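Local atomic coordinates of xyloglucan-specific endo-beta-1,4-glucanase BoGH9A (Bacteroides ovatus, PDB entry 6DHT), a protein that cleaves internal beta-1,4-glucosidic linkages in the backbone of xyloglucan, releasing xyloglucan oligosaccharides. Residues T371-G376 / C444-V449; F435-L440 / I551-A556. One frame throughout, in Å; residues are numbered along the deposited sequence.

Interaction 1: T371-G376 / C444-V449. With CA (calcium ion), chain C.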
loop_
_atom_site.group_PDB
_atom_site.type_symbol
_atom_site.label_atom_id
_atom_site.label_comp_id
_atom_site.label_asym_id
_atom_site.label_seq_id
_atom_site.Cartn_x
_atom_site.Cartn_y
_atom_site.Cartn_z
ATOM N N THR A 371 -2.082 12.885 9.912
ATOM C CA THR A 371 -3.106 11.963 9.407
ATOM C C THR A 371 -2.367 10.900 8.622
ATOM O O THR A 371 -1.325 11.170 8.052
ATOM C CB THR A 371 -4.103 12.659 8.478
ATOM O OG1 THR A 371 -3.393 13.330 7.439
ATOM C CG2 THR A 371 -4.935 13.670 9.245
ATOM N N ALA A 372 -2.908 9.687 8.592
ATOM C CA ALA A 372 -2.247 8.579 7.908
ATOM C C ALA A 372 -2.165 8.878 6.421
ATOM O O ALA A 372 -2.987 9.643 5.885
ATOM C CB ALA A 372 -3.030 7.290 8.142
ATOM N N PRO A 373 -1.185 8.274 5.732
ATOM C CA PRO A 373 -1.069 8.488 4.287
ATOM C C PRO A 373 -2.238 7.900 3.492
ATOM O O PRO A 373 -2.822 6.893 3.897
ATOM C CB PRO A 373 0.271 7.804 3.947
ATOM C CG PRO A 373 0.435 6.760 4.997
ATOM C CD PRO A 373 -0.137 7.379 6.251
ATOM N N GLY A 374 -2.553 8.550 2.380
ATOM C CA GLY A 374 -3.481 8.043 1.383
ATOM C C GLY A 374 -3.222 8.742 0.073
ATOM O O GLY A 374 -2.567 9.779 0.034
ATOM N N TRP A 375 -3.745 8.187 -1.018
ATOM C CA TRP A 375 -3.404 8.706 -2.334
ATOM C C TRP A 375 -3.672 10.204 -2.508
ATOM O O TRP A 375 -2.947 10.880 -3.218
ATOM C CB TRP A 375 -4.047 7.891 -3.461
ATOM C CG TRP A 375 -5.558 7.924 -3.536
ATOM C CD1 TRP A 375 -6.404 6.965 -3.087
ATOM C CD2 TRP A 375 -6.384 8.964 -4.100
ATOM N NE1 TRP A 375 -7.717 7.328 -3.354
ATOM C CE2 TRP A 375 -7.723 8.553 -3.966
ATOM C CE3 TRP A 375 -6.117 10.190 -4.710
ATOM C CZ2 TRP A 375 -8.802 9.335 -4.418
ATOM C CZ3 TRP A 375 -7.190 10.970 -5.161
ATOM C CH2 TRP A 375 -8.507 10.533 -5.003
ATOM N N GLY A 376 -4.713 10.701 -1.850
ATOM C CA GLY A 376 -5.104 12.095 -1.982
ATOM C C GLY A 376 -4.685 12.952 -0.805
ATOM O O GLY A 376 -4.957 14.152 -0.766
ATOM N N CYS A 444 -6.499 0.329 8.188
ATOM C CA CYS A 444 -5.811 -0.648 9.033
ATOM C C CYS A 444 -4.286 -0.670 8.798
ATOM O O CYS A 444 -3.496 -0.506 9.722
ATOM C CB CYS A 444 -6.430 -2.032 8.847
ATOM S SG CYS A 444 -5.840 -3.271 9.995
ATOM N N MET A 445 -3.883 -0.875 7.545
ATOM C CA MET A 445 -2.452 -0.912 7.256
ATOM C C MET A 445 -1.793 0.440 7.526
ATOM O O MET A 445 -0.737 0.498 8.148
ATOM C CB MET A 445 -2.163 -1.298 5.801
ATOM C CG MET A 445 -2.360 -2.734 5.437
ATOM S SD MET A 445 -1.289 -3.891 6.237
ATOM C CE MET A 445 -2.302 -4.364 7.650
ATOM N N ASN A 446 -2.393 1.527 7.051
ATOM C CA ASN A 446 -1.683 2.809 7.151
ATOM C C ASN A 446 -1.695 3.356 8.575
ATOM O O ASN A 446 -0.799 4.110 8.965
ATOM C CB ASN A 446 -2.176 3.806 6.098
ATOM C CG ASN A 446 -1.680 3.447 4.744
ATOM O OD1 ASN A 446 -0.763 2.637 4.614
ATOM N ND2 ASN A 446 -2.318 3.974 3.718
ATOM N N GLN A 447 -2.668 2.957 9.371
ATOM C CA GLN A 447 -2.589 3.203 10.817
ATOM C C GLN A 447 -1.403 2.442 11.413
ATOM O O GLN A 447 -0.614 2.995 12.188
ATOM C CB GLN A 447 -3.893 2.756 11.479
ATOM C CG GLN A 447 -4.041 3.024 12.929
ATOM C CD GLN A 447 -5.398 2.556 13.385
ATOM O OE1 GLN A 447 -5.561 1.410 13.788
ATOM N NE2 GLN A 447 -6.396 3.403 13.226
ATOM N N GLY A 448 -1.256 1.179 11.017
ATOM C CA GLY A 448 -0.092 0.388 11.380
ATOM C C GLY A 448 1.229 1.022 10.991
ATOM O O GLY A 448 2.154 1.056 11.790
ATOM N N VAL A 449 1.325 1.504 9.757
ATOM C CA VAL A 449 2.539 2.172 9.277
ATOM C C VAL A 449 2.840 3.381 10.175
ATOM O O VAL A 449 3.996 3.612 10.557
ATOM C CB VAL A 449 2.389 2.610 7.806
ATOM C CG1 VAL A 449 3.575 3.469 7.363
ATOM C CG2 VAL A 449 2.285 1.418 6.884
HETATM CA CA CA C . -4.480 16.340 -1.522
HETATM O O HOH W 1 -6.632 16.445 -0.323
#

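Interaction 2: F435-L440 / I551-A556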
loop_
_atom_site.group_PDB
_atom_site.type_symbol
_atom_site.label_atom_id
_atom_site.label_comp_id
_atom_site.label_asym_id
_atom_site.label_seq_id
_atom_site.Cartn_x
_atom_site.Cartn_y
_atom_site.Cartn_z
ATOM N N PHE A 435 -14.872 0.953 8.452
ATOM C CA PHE A 435 -15.205 0.113 7.294
ATOM C C PHE A 435 -15.778 0.899 6.136
ATOM O O PHE A 435 -16.777 1.595 6.271
ATOM C CB PHE A 435 -16.133 -1.004 7.754
ATOM C CG PHE A 435 -15.598 -1.717 8.947
ATOM C CD1 PHE A 435 -14.542 -2.598 8.812
ATOM C CD2 PHE A 435 -16.091 -1.447 10.211
ATOM C CE1 PHE A 435 -13.993 -3.223 9.908
ATOM C CE2 PHE A 435 -15.551 -2.071 11.316
ATOM C CZ PHE A 435 -14.485 -2.946 11.169
ATOM N N PHE A 436 -15.129 0.765 4.986
ATOM C CA PHE A 436 -15.374 1.588 3.824
ATOM C C PHE A 436 -14.488 1.065 2.698
ATOM O O PHE A 436 -13.708 0.148 2.931
ATOM C CB PHE A 436 -15.075 3.077 4.107
ATOM C CG PHE A 436 -13.640 3.369 4.542
ATOM C CD1 PHE A 436 -12.677 3.684 3.611
ATOM C CD2 PHE A 436 -13.300 3.371 5.886
ATOM C CE1 PHE A 436 -11.387 3.956 4.001
ATOM C CE2 PHE A 436 -11.998 3.639 6.292
ATOM C CZ PHE A 436 -11.052 3.943 5.342
ATOM N N TRP A 437 -14.617 1.625 1.502
ATOM C CA TRP A 437 -13.904 1.123 0.334
ATOM C C TRP A 437 -12.421 1.198 0.554
ATOM O O TRP A 437 -11.865 2.281 0.699
ATOM C CB TRP A 437 -14.259 1.937 -0.904
ATOM C CG TRP A 437 -13.850 1.354 -2.217
ATOM C CD1 TRP A 437 -14.224 0.130 -2.742
ATOM C CD2 TRP A 437 -13.062 1.991 -3.219
ATOM N NE1 TRP A 437 -13.693 -0.023 -3.989
ATOM C CE2 TRP A 437 -12.977 1.100 -4.316
ATOM C CE3 TRP A 437 -12.383 3.214 -3.288
ATOM C CZ2 TRP A 437 -12.267 1.406 -5.467
ATOM C CZ3 TRP A 437 -11.679 3.515 -4.440
ATOM C CH2 TRP A 437 -11.624 2.618 -5.513
ATOM N N GLY A 438 -11.776 0.042 0.603
ATOM C CA GLY A 438 -10.322 0.019 0.702
ATOM C C GLY A 438 -9.822 0.157 2.121
ATOM O O GLY A 438 -8.627 0.371 2.346
ATOM N N CYS A 439 -10.708 0.020 3.102
ATOM C CA CYS A 439 -10.337 0.315 4.487
ATOM C C CYS A 439 -9.187 -0.514 5.027
ATOM O O CYS A 439 -8.474 -0.066 5.912
ATOM C CB CYS A 439 -11.529 0.143 5.423
ATOM S SG CYS A 439 -12.274 -1.523 5.443
ATOM N N LEU A 440 -8.996 -1.730 4.541
ATOM C CA LEU A 440 -7.955 -2.573 5.135
ATOM C C LEU A 440 -6.588 -1.982 4.858
ATOM O O LEU A 440 -5.698 -2.091 5.700
ATOM C CB LEU A 440 -8.019 -4.001 4.633
ATOM C CG LEU A 440 -9.307 -4.739 5.029
ATOM C CD1 LEU A 440 -9.230 -6.153 4.479
ATOM C CD2 LEU A 440 -9.555 -4.787 6.519
ATOM N N ILE A 551 -2.826 -0.981 -6.591
ATOM C CA ILE A 551 -1.424 -0.720 -6.254
ATOM C C ILE A 551 -1.264 0.100 -4.977
ATOM O O ILE A 551 -0.273 -0.105 -4.244
ATOM C CB ILE A 551 -0.637 -0.097 -7.416
ATOM C CG1 ILE A 551 -1.244 1.236 -7.860
ATOM C CG2 ILE A 551 -0.472 -1.092 -8.551
ATOM C CD1 ILE A 551 -0.428 2.021 -8.885
ATOM N N ASN A 552 -2.168 1.029 -4.689
ATOM C CA ASN A 552 -2.032 1.834 -3.476
ATOM C C ASN A 552 -2.359 1.039 -2.246
ATOM O O ASN A 552 -1.861 1.330 -1.175
ATOM C CB ASN A 552 -2.842 3.126 -3.542
ATOM C CG ASN A 552 -4.302 2.901 -3.885
ATOM O OD1 ASN A 552 -4.648 2.189 -4.847
ATOM N ND2 ASN A 552 -5.171 3.514 -3.104
ATOM N N TRP A 553 -3.204 0.024 -2.393
ATOM C CA TRP A 553 -3.538 -0.861 -1.290
ATOM C C TRP A 553 -2.383 -1.830 -1.056
ATOM O O TRP A 553 -1.995 -2.069 0.086
ATOM C CB TRP A 553 -4.862 -1.594 -1.576
ATOM C CG TRP A 553 -6.017 -0.648 -1.662
ATOM C CD1 TRP A 553 -6.007 0.663 -1.359
ATOM C CD2 TRP A 553 -7.361 -0.950 -2.080
ATOM N NE1 TRP A 553 -7.236 1.203 -1.556
ATOM C CE2 TRP A 553 -8.089 0.240 -2.013
ATOM C CE3 TRP A 553 -8.004 -2.109 -2.506
ATOM C CZ2 TRP A 553 -9.445 0.318 -2.338
ATOM C CZ3 TRP A 553 -9.352 -2.036 -2.836
ATOM C CH2 TRP A 553 -10.051 -0.831 -2.754
ATOM N N ASN A 554 -1.783 -2.341 -2.122
ATOM C CA ASN A 554 -0.597 -3.165 -1.961
ATOM C C ASN A 554 0.624 -2.377 -1.494
ATOM O O ASN A 554 1.504 -2.948 -0.835
ATOM C CB ASN A 554 -0.297 -3.980 -3.201
ATOM C CG ASN A 554 -0.725 -5.398 -3.024
ATOM O OD1 ASN A 554 -1.910 -5.664 -2.795
ATOM N ND2 ASN A 554 0.217 -6.316 -3.037
ATOM N N ALA A 555 0.683 -1.073 -1.798
ATOM C CA ALA A 555 1.797 -0.259 -1.321
ATOM C C ALA A 555 1.761 -0.220 0.192
ATOM O O ALA A 555 2.791 -0.317 0.849
ATOM C CB ALA A 555 1.720 1.140 -1.888
ATOM N N ALA A 556 0.557 -0.086 0.747
ATOM C CA ALA A 556 0.373 -0.101 2.199
ATOM C C ALA A 556 0.804 -1.428 2.793
ATOM O O ALA A 556 1.453 -1.492 3.834
ATOM C CB ALA A 556 -1.074 0.191 2.556
#

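Interaction 1: T371-G376 / C444-V449
Asn-446 ND2 reaches the carbonyl oxygen of Pro-373 at 3.0 Å, the one hydrogen bond between the loop 371-376 and the helix 444-449. It is weak: the bond is strongly bent, 125° at the hydrogen. CG of the asparagine stands beside the backbone N and anti to the carbonyl carbon (chi1 -74°), which carries the amide off the helix toward the loop. The same amide group packs against the pyrrolidine ring, with Asn-446 CG 3.9 Å from Pro-373 CG. One residue earlier the Ala-372 methyl packs on Asn-446, its CB 4.0 Å from Asn-446 O and 4.1 Å from Asn-446 CB; that oxygen is hydrogen-bonded with Ser-450 OG. Without the amide, as with an alanine here, the Pro-373 carbonyl would probably lose this donor and a gap would open beside the proline ring. Farther along the loop Gly-376 O binds a calcium ion at 2.4 Å; Asp-335, His-337, Asp-340, Glu-341 and a water share the metal, which fixes the far end of the segment. The contact is buried in the (alpha/alpha)6 barrel of the family 9 glycoside hydrolases: Tyr-181 of helix 176-192 touches both Pro-373 and Asn-446, while Ala-556 of helix 551-567 packs on the asparagine, so that helix 439-458 meets the 371-376 loop with both of these helices touching the same contact.

Interaction 2: F435-L440 / I551-A556
The indole of Trp-553 meets two consecutive residues of 435-440 in different ways, Gly-438 over a face and Trp-437 at an edge. Gly-438 CA stands over the six-membered ring in a CH-pi contact, 3.6 Å from its centroid and 29° off the ring normal. The outer edge of the same ring is turned to the face of Trp-437 in a T-shaped pair, centroids 5.2 Å apart and planes at 75°. Here Trp-553 CH2 does the touching, 3.8 Å from Trp-437 CE2 and off-centre toward the rim of that indole. The Trp-437 ring swings there with CG anti to the backbone N (chi1 -167°), and it is held from outside by Tyr-544, whose carbonyl oxygen takes the NE1 hydrogen and whose ring makes a further edge-to-face pair.

Behind this first shell lies a type II turn from Phe-436 to Cys-439, closed by Cys-439 N to Phe-436 O at 3.0 Å. Gly-438 is the N-cap of helix 439-458; at its positive phi a CB would jam against the carbonyl oxygen of Trp-437, and it would also point at the Trp-553 ring. Cys-439 CB sits over the centre of the Phe-436 ring, 3.6 Å above its plane.

Trp-553 lies beside Glu-548, the predicted proton donor, and an imidazole, probably from the crystallisation liquor, sits against Trp-437, so the pair may line part of the substrate cleft. With no hydrogen bond across, the two indoles are positioned against each other by packing, and the Tyr-544 carbonyl, through NE1, fixes the rotation of Trp-437.

In the fold
From the N terminus the chain supplies 371-376 first, in the loop between helices 356-364 and 379-386, then 435-440 and 444-449 in quick succession, and last 551-556. Interaction 1 closes a loop of 67 intervening residues and interaction 2 one of 110; because their segments alternate along the chain, the two closures cross rather than nest. Helix 439-458 is common to both, and Cys-444 N and Met-445 N are probably hydrogen-bonded to Cys-439 O and Leu-440 O. Helix 551-567, which supplies the second segment of interaction 2, also reaches interaction 1, where Asn-552 meets Trp-375. Together they tie a calcium-binding loop, the shared helix and the C-terminal helix within the barrel.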